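Local coordinates for NADPH-quinone reductase (Pediococcus pentosaceus ATCC 25745, PDB 3HA2), which probably transfers electrons from NAD(P)H to quinones with the help of bound FMN, this chain being its flavodoxin-like part, at residues 2-7 against 32-37; 55-60 against 93-98. One frame throughout, in Å; residues are numbered along the deposited sequence.

The two contacts lie in one parallel five-stranded sheet, ordered 31-35, 3-7, 54-60, 94-101, 135-143, with their centres about 9 Å apart. Contact 1 pairs strand 3-7 with strand 31-35, one of the two edge strands of the sheet within this chain, whereas contact 2 pairs the central strand 54-60 with 94-101. They come in series along the chain, contact 1 closing before contact 2 opens. Strands 3-7 and 54-60 are neighbours and bridge the two: Ile6 N lies 2.8 Å from Ile56 O, and Ile6 O 2.8 Å from Glu58 N, both probable hydrogen bonds. Together the contacts therefore define four adjacent strands of the flavodoxin-like core, with helices packed on both faces.

Contact 1. Residues 2-7 against 32-37; sequences QTLIIV and TWHPLV
Backbone hydrogen bonds define the pairing of 2-7 with 32-37 as parallel. Five of them alternate between the two segments, from Thr32 N to Thr3 O (2.8 Å) through to Leu36 N, just past the strand end, to Val7 O (2.9 Å). Val7 N points almost straight at His34 O, N-H...O 177°, yet sits above that carbonyl's plane.

Ring contacts dominate one face. Trp33 has CG anti to the backbone N (chi1 176°), and its indole crosses Val7 obliquely, so that Val7 CG2 stands 3.4 Å from the centroid of the six-membered ring in a CH-pi contact, only 3° off the normal. Helix 18-25 packs on the indole through Gln18, Lys22 and Ile25. An alanine in place of Trp33 would remove the indole over which Val7 CG2 sits and would probably loosen the packing against helix 18-25.

Apolar contacts occupy the other face, where Leu4 CD1 touches His34 CB at 3.7 Å. Ile6 CD1 meets the edge of the imidazole at CD2 (4.0 Å), while His34 NE2 hydrogen-bonds Glu45.

Strand 3-7, helix 18-25 and strand 31-35 thus form the beta-alpha-beta crossover that opens the flavodoxin-like fold.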
ATOM      1  N   GLN A   2       4.668 -26.587   4.486  1.00 28.03           N
ATOM      2  CA  GLN A   2       5.612 -25.676   5.102  1.00 25.77           C
ATOM      3  C   GLN A   2       5.048 -24.261   4.998  1.00 24.86           C
ATOM      4  O   GLN A   2       4.558 -23.847   3.932  1.00 24.39           O
ATOM      5  CB  GLN A   2       6.978 -25.764   4.402  1.00 25.52           C
ATOM      6  CG  GLN A   2       7.535 -27.190   4.251  1.00 25.27           C
ATOM      7  CD  GLN A   2       7.825 -27.864   5.584  1.00 24.99           C
ATOM      8  OE1 GLN A   2       8.522 -27.307   6.428  1.00 25.55           O
ATOM      9  NE2 GLN A   2       7.309 -29.081   5.768  1.00 25.65           N
ATOM     10  N   THR A   3       5.129 -23.528   6.104  1.00 23.35           N
ATOM     11  CA  THR A   3       4.594 -22.162   6.176  1.00 22.02           C
ATOM     12  C   THR A   3       5.696 -21.165   6.484  1.00 21.61           C
ATOM     13  O   THR A   3       6.529 -21.392   7.365  1.00 20.42           O
ATOM     14  CB  THR A   3       3.508 -22.061   7.271  1.00 21.76           C
ATOM     15  OG1 THR A   3       2.475 -23.008   6.998  1.00 21.76           O
ATOM     16  CG2 THR A   3       2.897 -20.668   7.336  1.00 23.09           C
ATOM     17  N   LEU A   4       5.691 -20.061   5.734  1.00 21.30           N
ATOM     18  CA  LEU A   4       6.626 -18.975   5.935  1.00 20.70           C
ATOM     19  C   LEU A   4       5.847 -17.769   6.433  1.00 21.38           C
ATOM     20  O   LEU A   4       4.908 -17.313   5.774  1.00 21.43           O
ATOM     21  CB  LEU A   4       7.309 -18.617   4.589  1.00 20.69           C
ATOM     22  CG  LEU A   4       8.293 -17.442   4.580  1.00 20.06           C
ATOM     23  CD1 LEU A   4       9.480 -17.677   5.541  1.00 21.00           C
ATOM     24  CD2 LEU A   4       8.791 -17.184   3.152  1.00 19.93           C
ATOM     25  N   ILE A   5       6.240 -17.249   7.593  1.00 21.33           N
ATOM     26  CA  ILE A   5       5.612 -16.051   8.135  1.00 21.76           C
ATOM     27  C   ILE A   5       6.575 -14.872   7.978  1.00 21.86           C
ATOM     28  O   ILE A   5       7.622 -14.819   8.629  1.00 22.27           O
ATOM     29  CB  ILE A   5       5.173 -16.247   9.593  1.00 22.36           C
ATOM     30  CG1 ILE A   5       4.286 -17.504   9.718  1.00 21.51           C
ATOM     31  CG2 ILE A   5       4.405 -15.002  10.099  1.00 21.61           C
ATOM     32  CD1 ILE A   5       3.982 -17.848  11.158  1.00 25.13           C
ATOM     33  N   ILE A   6       6.206 -13.949   7.088  1.00 21.62           N
ATOM     34  CA  ILE A   6       6.970 -12.718   6.853  1.00 22.42           C
ATOM     35  C   ILE A   6       6.493 -11.680   7.861  1.00 23.09           C
ATOM     36  O   ILE A   6       5.367 -11.171   7.764  1.00 22.84           O
ATOM     37  CB  ILE A   6       6.727 -12.135   5.436  1.00 22.18           C
ATOM     38  CG1 ILE A   6       6.994 -13.178   4.339  1.00 22.78           C
ATOM     39  CG2 ILE A   6       7.583 -10.860   5.230  1.00 23.52           C
ATOM     40  CD1 ILE A   6       8.395 -13.764   4.363  1.00 25.27           C
ATOM     41  N   VAL A   7       7.345 -11.406   8.834  1.00 23.66           N
ATOM     42  CA  VAL A   7       6.991 -10.548   9.960  1.00 24.66           C
ATOM     43  C   VAL A   7       7.509  -9.157   9.657  1.00 25.59           C
ATOM     44  O   VAL A   7       8.713  -8.889   9.772  1.00 24.17           O
ATOM     45  CB  VAL A   7       7.572 -11.093  11.281  1.00 24.63           C
ATOM     46  CG1 VAL A   7       7.187 -10.204  12.476  1.00 24.89           C
ATOM     47  CG2 VAL A   7       7.086 -12.510  11.507  1.00 26.05           C
ATOM     48  N   THR A  32       8.100 -21.254   9.696  1.00 22.18           N
ATOM     49  CA  THR A  32       9.312 -20.427   9.727  1.00 22.17           C
ATOM     50  C   THR A  32       8.945 -18.985  10.064  1.00 22.67           C
ATOM     51  O   THR A  32       8.220 -18.317   9.302  1.00 22.54           O
ATOM     52  CB  THR A  32      10.087 -20.486   8.364  1.00 22.54           C
ATOM     53  OG1 THR A  32      10.537 -21.822   8.124  1.00 22.15           O
ATOM     54  CG2 THR A  32      11.328 -19.558   8.356  1.00 22.51           C
ATOM     55  N   TRP A  33       9.416 -18.524  11.224  1.00 22.29           N
ATOM     56  CA  TRP A  33       9.211 -17.148  11.655  1.00 22.79           C
ATOM     57  C   TRP A  33      10.333 -16.279  11.059  1.00 22.79           C
ATOM     58  O   TRP A  33      11.495 -16.406  11.439  1.00 22.79           O
ATOM     59  CB  TRP A  33       9.190 -17.104  13.193  1.00 23.27           C
ATOM     60  CG  TRP A  33       9.089 -15.740  13.812  1.00 23.27           C
ATOM     61  CD1 TRP A  33      10.132 -14.940  14.213  1.00 24.48           C
ATOM     62  CD2 TRP A  33       7.889 -15.027  14.131  1.00 23.35           C
ATOM     63  NE1 TRP A  33       9.646 -13.764  14.746  1.00 23.90           N
ATOM     64  CE2 TRP A  33       8.276 -13.795  14.713  1.00 24.19           C
ATOM     65  CE3 TRP A  33       6.520 -15.306  13.973  1.00 24.04           C
ATOM     66  CZ2 TRP A  33       7.342 -12.835  15.141  1.00 24.13           C
ATOM     67  CZ3 TRP A  33       5.591 -14.357  14.398  1.00 24.40           C
ATOM     68  CH2 TRP A  33       6.011 -13.129  14.978  1.00 24.91           C
ATOM     69  N   HIS A  34       9.975 -15.418  10.110  1.00 22.64           N
ATOM     70  CA  HIS A  34      10.968 -14.695   9.314  1.00 22.83           C
ATOM     71  C   HIS A  34      10.808 -13.188   9.416  1.00 23.43           C
ATOM     72  O   HIS A  34      10.058 -12.586   8.636  1.00 23.15           O
ATOM     73  CB  HIS A  34      10.935 -15.123   7.847  1.00 22.40           C
ATOM     74  CG  HIS A  34      12.042 -14.527   7.030  1.00 22.66           C
ATOM     75  ND1 HIS A  34      13.373 -14.813   7.260  1.00 21.75           N
ATOM     76  CD2 HIS A  34      12.019 -13.638   6.009  1.00 23.55           C
ATOM     77  CE1 HIS A  34      14.121 -14.142   6.400  1.00 22.47           C
ATOM     78  NE2 HIS A  34      13.326 -13.425   5.627  1.00 22.21           N
ATOM     79  N   PRO A  35      11.506 -12.571  10.381  1.00 23.50           N
ATOM     80  CA  PRO A  35      11.486 -11.107  10.430  1.00 24.63           C
ATOM     81  C   PRO A  35      12.039 -10.460   9.163  1.00 25.28           C
ATOM     82  O   PRO A  35      13.072 -10.886   8.630  1.00 25.70           O
ATOM     83  CB  PRO A  35      12.367 -10.778  11.641  1.00 25.05           C
ATOM     84  CG  PRO A  35      12.341 -12.013  12.477  1.00 24.48           C
ATOM     85  CD  PRO A  35      12.300 -13.145  11.480  1.00 24.22           C
ATOM     86  N   LEU A  36      11.321  -9.459   8.674  1.00 25.38           N
ATOM     87  CA  LEU A  36      11.773  -8.669   7.555  1.00 26.35           C
ATOM     88  C   LEU A  36      12.729  -7.597   8.069  1.00 26.14           C
ATOM     89  O   LEU A  36      12.365  -6.755   8.908  1.00 25.85           O
ATOM     90  CB  LEU A  36      10.550  -8.072   6.847  1.00 26.61           C
ATOM     91  CG  LEU A  36      10.681  -7.214   5.603  1.00 29.27           C
ATOM     92  CD1 LEU A  36      11.564  -7.884   4.560  1.00 32.24           C
ATOM     93  CD2 LEU A  36       9.273  -6.957   5.041  1.00 28.50           C
ATOM     94  N   VAL A  37      13.972  -7.652   7.604  1.00 26.06           N
ATOM     95  CA  VAL A  37      14.976  -6.668   8.015  1.00 26.31           C
ATOM     96  C   VAL A  37      15.201  -5.633   6.920  1.00 26.20           C
ATOM     97  O   VAL A  37      14.964  -5.903   5.739  1.00 25.43           O
ATOM     98  CB  VAL A  37      16.296  -7.328   8.435  1.00 26.60           C
ATOM     99  CG1 VAL A  37      16.066  -8.228   9.647  1.00 28.72           C
ATOM    100  CG2 VAL A  37      16.920  -8.124   7.264  1.00 27.43           C
TER

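Contact 2. Residues 55-60 against 93-98; sequences IILEFP and KELGIV
Leu57 runs from the backbone of 55-60 into a cluster of side chains from 93-98. Its CB lies 3.9 Å from Ile97 CD1. The next atom, CG, is anti to the carbonyl carbon (chi1 -50°) and meets Leu95 CD1 at 4.0 Å. At the tip, CD1 continues the chain anti to CA (chi2 -179°) and comes 4.0 Å from Ile97 CD1, so the isoleucine methyl touches the leucine near both its base and its end. Phe125 of helix 123-131 packs on Leu57 and on Ile97, which places this cluster under that helix. Phe59 extends the same apolar patch, its ring crossing Ile97 obliquely with CE1 3.8 Å from Ile97 CG2.

Five backbone hydrogen bonds, for example Gly96 N to Ile55 O at 2.8 Å, alternate between the strands in the parallel pattern, and the N-to-C directions of strand segments 55-60 and 94-98 differ by 18°. This is the middle of the five-stranded sheet of the flavodoxin-like fold, with strand 3-7 flanking 54-60 and strand 135-143 flanking 94-101.

Ile56, Glu58 and Val98 project from the other face. Ile56 CG2 reaches obliquely along the strands to Val98 CG2 at 3.6 Å. Gly96 is directly opposite Ile56, and a CB built onto Gly96 would fall a tight 3.1 Å from Ile56 CG1. Glu58, extended beyond a CG that is anti to the backbone N, lies alongside Val98, with Glu58 CG 4.1 Å from Val98 CB. The acid group of this buried residue is engaged beyond the strand pair, where OE1 is hydrogen-bonded to the hydroxyl of Tyr160 in helix 150-165.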
ATOM      1  N   ILE A  55       2.307 -18.752   2.554  1.00 21.73           N
ATOM      2  CA  ILE A  55       3.071 -17.553   2.824  1.00 21.48           C
ATOM      3  C   ILE A  55       2.123 -16.605   3.535  1.00 21.66           C
ATOM      4  O   ILE A  55       1.076 -16.238   2.992  1.00 21.76           O
ATOM      5  CB  ILE A  55       3.587 -16.859   1.514  1.00 21.58           C
ATOM      6  CG1 ILE A  55       4.147 -17.862   0.464  1.00 21.03           C
ATOM      7  CG2 ILE A  55       4.583 -15.743   1.853  1.00 21.70           C
ATOM      8  CD1 ILE A  55       5.311 -18.753   0.929  1.00 21.29           C
ATOM      9  N   ILE A  56       2.486 -16.227   4.751  1.00 21.95           N
ATOM     10  CA  ILE A  56       1.667 -15.323   5.531  1.00 22.55           C
ATOM     11  C   ILE A  56       2.400 -13.999   5.706  1.00 22.51           C
ATOM     12  O   ILE A  56       3.560 -13.969   6.115  1.00 22.57           O
ATOM     13  CB  ILE A  56       1.316 -15.953   6.882  1.00 22.56           C
ATOM     14  CG1 ILE A  56       0.327 -17.106   6.664  1.00 23.01           C
ATOM     15  CG2 ILE A  56       0.784 -14.905   7.849  1.00 23.78           C
ATOM     16  CD1 ILE A  56       0.176 -18.038   7.864  1.00 24.50           C
ATOM     17  N   LEU A  57       1.732 -12.907   5.373  1.00 21.78           N
ATOM     18  CA  LEU A  57       2.331 -11.599   5.614  1.00 21.89           C
ATOM     19  C   LEU A  57       1.706 -11.044   6.868  1.00 21.59           C
ATOM     20  O   LEU A  57       0.480 -10.902   6.955  1.00 22.35           O
ATOM     21  CB  LEU A  57       2.071 -10.652   4.455  1.00 21.52           C
ATOM     22  CG  LEU A  57       2.397 -11.207   3.065  1.00 22.20           C
ATOM     23  CD1 LEU A  57       2.096 -10.094   2.036  1.00 22.13           C
ATOM     24  CD2 LEU A  57       3.830 -11.726   2.938  1.00 24.07           C
ATOM     25  N   GLU A  58       2.563 -10.733   7.832  1.00 21.30           N
ATOM     26  CA  GLU A  58       2.138 -10.349   9.180  1.00 21.70           C
ATOM     27  C   GLU A  58       2.625  -8.927   9.488  1.00 22.84           C
ATOM     28  O   GLU A  58       3.845  -8.666   9.618  1.00 22.62           O
ATOM     29  CB  GLU A  58       2.704 -11.360  10.187  1.00 21.69           C
ATOM     30  CG  GLU A  58       2.350 -11.075  11.624  1.00 23.54           C
ATOM     31  CD  GLU A  58       2.493 -12.282  12.512  1.00 24.71           C
ATOM     32  OE1 GLU A  58       2.297 -13.428  12.035  1.00 26.70           O
ATOM     33  OE2 GLU A  58       2.790 -12.078  13.708  1.00 26.23           O
ATOM     34  N   PHE A  59       1.679  -8.002   9.625  1.00 22.55           N
ATOM     35  CA  PHE A  59       2.050  -6.594   9.764  1.00 22.97           C
ATOM     36  C   PHE A  59       0.980  -5.752  10.460  1.00 23.17           C
ATOM     37  O   PHE A  59      -0.193  -6.128  10.474  1.00 23.85           O
ATOM     38  CB  PHE A  59       2.346  -6.015   8.367  1.00 21.84           C
ATOM     39  CG  PHE A  59       1.184  -6.137   7.376  1.00 22.87           C
ATOM     40  CD1 PHE A  59       1.042  -7.262   6.550  1.00 23.38           C
ATOM     41  CD2 PHE A  59       0.232  -5.122   7.280  1.00 22.57           C
ATOM     42  CE1 PHE A  59      -0.035  -7.372   5.646  1.00 22.71           C
ATOM     43  CE2 PHE A  59      -0.842  -5.217   6.371  1.00 23.31           C
ATOM     44  CZ  PHE A  59      -0.970  -6.344   5.551  1.00 22.62           C
ATOM     45  N   PRO A  60       1.384  -4.602  11.021  1.00 24.57           N
ATOM     46  CA  PRO A  60       0.414  -3.631  11.540  1.00 24.67           C
ATOM     47  C   PRO A  60      -0.137  -2.750  10.428  1.00 24.84           C
ATOM     48  O   PRO A  60       0.559  -2.435   9.456  1.00 24.77           O
ATOM     49  CB  PRO A  60       1.246  -2.812  12.521  1.00 25.03           C
ATOM     50  CG  PRO A  60       2.620  -2.816  11.930  1.00 25.78           C
ATOM     51  CD  PRO A  60       2.778  -4.171  11.252  1.00 23.97           C
ATOM     52  N   LYS A  93       0.670 -21.687  -4.375  1.00 22.05           N
ATOM     53  CA  LYS A  93       0.932 -21.392  -2.959  1.00 21.73           C
ATOM     54  C   LYS A  93      -0.251 -20.598  -2.403  1.00 22.10           C
ATOM     55  O   LYS A  93      -1.022 -19.995  -3.167  1.00 22.85           O
ATOM     56  CB  LYS A  93       2.254 -20.617  -2.783  1.00 21.41           C
ATOM     57  CG  LYS A  93       3.483 -21.363  -3.302  1.00 21.42           C
ATOM     58  CD  LYS A  93       4.768 -20.516  -3.168  1.00 21.91           C
ATOM     59  CE  LYS A  93       5.938 -21.177  -3.884  1.00 21.33           C
ATOM     60  NZ  LYS A  93       6.365 -22.424  -3.160  1.00 21.61           N
ATOM     61  N   GLU A  94      -0.413 -20.632  -1.081  1.00 22.01           N
ATOM     62  CA  GLU A  94      -1.483 -19.906  -0.415  1.00 22.69           C
ATOM     63  C   GLU A  94      -0.891 -18.624   0.124  1.00 22.19           C
ATOM     64  O   GLU A  94       0.245 -18.623   0.599  1.00 22.41           O
ATOM     65  CB  GLU A  94      -2.104 -20.722   0.728  1.00 21.27           C
ATOM     66  CG  GLU A  94      -2.944 -21.900   0.242  1.00 23.73           C
ATOM     67  CD  GLU A  94      -3.318 -22.870   1.340  1.00 24.67           C
ATOM     68  OE1 GLU A  94      -2.585 -22.981   2.335  1.00 26.06           O
ATOM     69  OE2 GLU A  94      -4.362 -23.545   1.197  1.00 28.71           O
ATOM     70  N   LEU A  95      -1.656 -17.534   0.015  1.00 22.34           N
ATOM     71  CA  LEU A  95      -1.244 -16.246   0.573  1.00 21.98           C
ATOM     72  C   LEU A  95      -2.199 -15.922   1.711  1.00 21.82           C
ATOM     73  O   LEU A  95      -3.410 -15.900   1.502  1.00 21.93           O
ATOM     74  CB  LEU A  95      -1.320 -15.128  -0.460  1.00 22.00           C
ATOM     75  CG  LEU A  95      -0.877 -13.752   0.073  1.00 22.71           C
ATOM     76  CD1 LEU A  95       0.638 -13.750   0.478  1.00 23.18           C
ATOM     77  CD2 LEU A  95      -1.174 -12.618  -0.922  1.00 23.05           C
ATOM     78  N   GLY A  96      -1.643 -15.678   2.893  1.00 21.19           N
ATOM     79  CA  GLY A  96      -2.426 -15.264   4.062  1.00 21.58           C
ATOM     80  C   GLY A  96      -1.948 -13.915   4.565  1.00 22.21           C
ATOM     81  O   GLY A  96      -0.816 -13.484   4.291  1.00 22.30           O
ATOM     82  N   ILE A  97      -2.812 -13.253   5.317  1.00 22.60           N
ATOM     83  CA  ILE A  97      -2.538 -11.930   5.857  1.00 22.48           C
ATOM     84  C   ILE A  97      -2.927 -11.943   7.323  1.00 22.51           C
ATOM     85  O   ILE A  97      -4.081 -12.266   7.665  1.00 23.12           O
ATOM     86  CB  ILE A  97      -3.383 -10.846   5.112  1.00 22.55           C
ATOM     87  CG1 ILE A  97      -3.065 -10.831   3.604  1.00 23.06           C
ATOM     88  CG2 ILE A  97      -3.209  -9.457   5.798  1.00 24.57           C
ATOM     89  CD1 ILE A  97      -1.664 -10.381   3.247  1.00 26.30           C
ATOM     90  N   VAL A  98      -1.971 -11.636   8.198  1.00 22.04           N
ATOM     91  CA  VAL A  98      -2.280 -11.396   9.620  1.00 22.70           C
ATOM     92  C   VAL A  98      -2.049  -9.905   9.863  1.00 23.27           C
ATOM     93  O   VAL A  98      -0.905  -9.472   9.996  1.00 22.96           O
ATOM     94  CB  VAL A  98      -1.411 -12.264  10.560  1.00 22.67           C
ATOM     95  CG1 VAL A  98      -1.745 -11.964  12.059  1.00 23.15           C
ATOM     96  CG2 VAL A  98      -1.655 -13.759  10.250  1.00 23.26           C
TER